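Local structure of phosphotriesterase, putative (Deinococcus radiodurans, 4J35) at residues A[150-153]-A[154-157]. The protein probably acts as a lactonohydrolase dependent on two divalent metal ions, and serves here as a template engineered for organophosphate hydrolysis. The protein carries 7 engineered substitutions. Residues are numbered along the deposited sequence; the frame is centred on the assembly and turned at random.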
ATOM      1  N   ALA A 150      -6.551  18.338  -2.992  1.00 50.39           N
ATOM      2  CA  ALA A 150      -5.833  18.429  -4.259  1.00 51.95           C
ATOM      3  C   ALA A 150      -4.560  17.612  -4.219  1.00 47.41           C
ATOM      4  O   ALA A 150      -4.089  17.242  -3.152  1.00 47.01           O
ATOM      5  CB  ALA A 150      -5.497  19.893  -4.586  1.00 58.28           C
ATOM      6  N   ILE A 151      -3.998  17.335  -5.389  1.00 43.16           N
ATOM      7  CA  ILE A 151      -2.630  16.852  -5.462  1.00 51.15           C
ATOM      8  C   ILE A 151      -1.751  18.108  -5.470  1.00 55.56           C
ATOM      9  O   ILE A 151      -1.622  18.779  -6.498  1.00 50.17           O
ATOM     10  CB  ILE A 151      -2.374  15.999  -6.724  1.00 47.57           C
ATOM     11  CG1 ILE A 151      -3.414  14.881  -6.850  1.00 38.84           C
ATOM     12  CG2 ILE A 151      -0.989  15.390  -6.661  1.00 50.87           C
ATOM     13  CD1 ILE A 151      -3.206  14.007  -8.098  1.00 40.23           C
ATOM     14  N   THR A 152      -1.164  18.440  -4.322  1.00 48.58           N
ATOM     15  CA  THR A 152      -0.473  19.738  -4.181  1.00 51.05           C
ATOM     16  C   THR A 152       0.777  19.826  -5.059  1.00 50.09           C
ATOM     17  O   THR A 152       1.320  18.810  -5.467  1.00 48.43           O
ATOM     18  CB  THR A 152      -0.073  20.005  -2.722  1.00 49.56           C
ATOM     19  OG1 THR A 152       1.029  19.164  -2.365  1.00 45.76           O
ATOM     20  CG2 THR A 152      -1.232  19.767  -1.788  1.00 47.62           C
ATOM     21  N   PRO A 153       1.247  21.052  -5.355  1.00 47.43           N
ATOM     22  CA  PRO A 153       2.437  21.179  -6.204  1.00 49.14           C
ATOM     23  C   PRO A 153       3.656  20.411  -5.659  1.00 39.93           C
ATOM     24  O   PRO A 153       4.416  19.815  -6.422  1.00 58.13           O
ATOM     25  CB  PRO A 153       2.693  22.690  -6.230  1.00 64.75           C
ATOM     26  CG  PRO A 153       1.892  23.248  -5.089  1.00 63.21           C
ATOM     27  CD  PRO A 153       0.713  22.363  -4.955  1.00 52.88           C
ATOM     28  N   TYR A 154       3.834  20.443  -4.357  1.00 41.38           N
ATOM     29  CA  TYR A 154       4.831  19.621  -3.691  1.00 52.65           C
ATOM     30  C   TYR A 154       4.654  18.102  -3.917  1.00 47.03           C
ATOM     31  O   TYR A 154       5.589  17.398  -4.271  1.00 46.51           O
ATOM     32  CB  TYR A 154       4.765  19.885  -2.210  1.00 45.91           C
ATOM     33  CG  TYR A 154       5.776  19.090  -1.460  1.00 50.72           C
ATOM     34  CD1 TYR A 154       7.120  19.198  -1.765  1.00 61.73           C
ATOM     35  CD2 TYR A 154       5.397  18.241  -0.454  1.00 52.23           C
ATOM     36  CE1 TYR A 154       8.056  18.473  -1.080  1.00 48.62           C
ATOM     37  CE2 TYR A 154       6.325  17.505   0.238  1.00 63.30           C
ATOM     38  CZ  TYR A 154       7.656  17.650  -0.069  1.00 39.88           C
ATOM     39  OH  TYR A 154       8.589  16.916   0.604  1.00 61.92           O
ATOM     40  N   GLU A 155       3.464  17.598  -3.666  1.00 40.60           N
ATOM     41  CA  GLU A 155       3.148  16.203  -3.983  1.00 36.33           C
ATOM     42  C   GLU A 155       3.401  15.902  -5.467  1.00 38.31           C
ATOM     43  O   GLU A 155       3.837  14.814  -5.825  1.00 39.85           O
ATOM     44  CB  GLU A 155       1.707  15.919  -3.587  1.00 33.94           C
ATOM     45  CG  GLU A 155       1.535  15.709  -2.080  1.00 46.22           C
ATOM     46  CD  GLU A 155       0.144  16.058  -1.580  1.00 48.12           C
ATOM     47  OE1 GLU A 155      -0.746  16.300  -2.420  1.00 48.34           O
ATOM     48  OE2 GLU A 155      -0.064  16.069  -0.344  1.00 49.56           O
ATOM     49  N   GLN A 156       3.188  16.866  -6.348  1.00 43.55           N
ATOM     50  CA  GLN A 156       3.334  16.563  -7.761  1.00 40.92           C
ATOM     51  C   GLN A 156       4.781  16.312  -8.153  1.00 42.19           C
ATOM     52  O   GLN A 156       5.065  15.626  -9.131  1.00 40.94           O
ATOM     53  CB  GLN A 156       2.693  17.643  -8.621  1.00 50.34           C
ATOM     54  CG  GLN A 156       1.177  17.608  -8.511  1.00 49.71           C
ATOM     55  CD  GLN A 156       0.525  18.452  -9.568  1.00 67.90           C
ATOM     56  OE1 GLN A 156       0.905  18.392 -10.738  1.00 56.59           O
ATOM     57  NE2 GLN A 156      -0.449  19.261  -9.165  1.00 73.75           N
ATOM     58  N   LEU A 157       5.700  16.840  -7.366  1.00 36.83           N
ATOM     59  CA  LEU A 157       7.108  16.579  -7.607  1.00 40.10           C
ATOM     60  C   LEU A 157       7.304  15.078  -7.645  1.00 36.73           C
ATOM     61  O   LEU A 157       8.017  14.575  -8.503  1.00 37.67           O
ATOM     62  CB  LEU A 157       7.961  17.179  -6.483  1.00 37.31           C
ATOM     63  CG  LEU A 157       7.871  18.712  -6.354  1.00 44.29           C
ATOM     64  CD1 LEU A 157       8.453  19.154  -5.032  1.00 46.73           C
ATOM     65  CD2 LEU A 157       8.591  19.389  -7.488  1.00 48.03           C
TER
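The CA atoms of Thr152 and Glu155 lie 5.1 Å apart in the first turn of helix 153-169, where Thr152 O accepts a hydrogen bond from Gln156 N at 2.8 Å, closing the turn, while Gln156 N and Leu157 N donate only weakly to Pro153 O. Reciprocal side-chain bonds identify a capping box with Thr152 as N-cap. Thr152 OG1 accepts a hydrogen bond from Glu155 N at 3.2 Å, nearly straight (171°); its first torsion of 73° sets the hydroxyl between backbone N and carbonyl carbon, facing the turn. In return, Thr152 N donates to Glu155 OE1 at 2.9 Å, meeting the carboxylate from above its plane. The chain of Glu155, extended beyond CG, passes Thr152 OG1 with CD at 3.3 Å. Glu155 OE2 is hydrogen-bonded to Ser147 OG and Glu99 N, so both carboxylate oxygens are engaged. Gln156 NE2 reaches back to Ile151 O at 3.0 Å, that oxygen lying close to the Gln156 amide plane, and Gln156 CG packs on Ile151 CG2 at 3.6 Å. An alanine in place of Glu155 would probably leave Thr152 N without its acceptor and Ser147 and Glu99 without their shared carboxylate. The box gives Glu155 N, lacking a preceding-turn carbonyl, a side-chain acceptor, and ties the helix start to its leading loop at Ser147 and the loop holding Glu99; with Thr152 N and Glu99 N donating, the carboxylate is likely to be favoured as an anion.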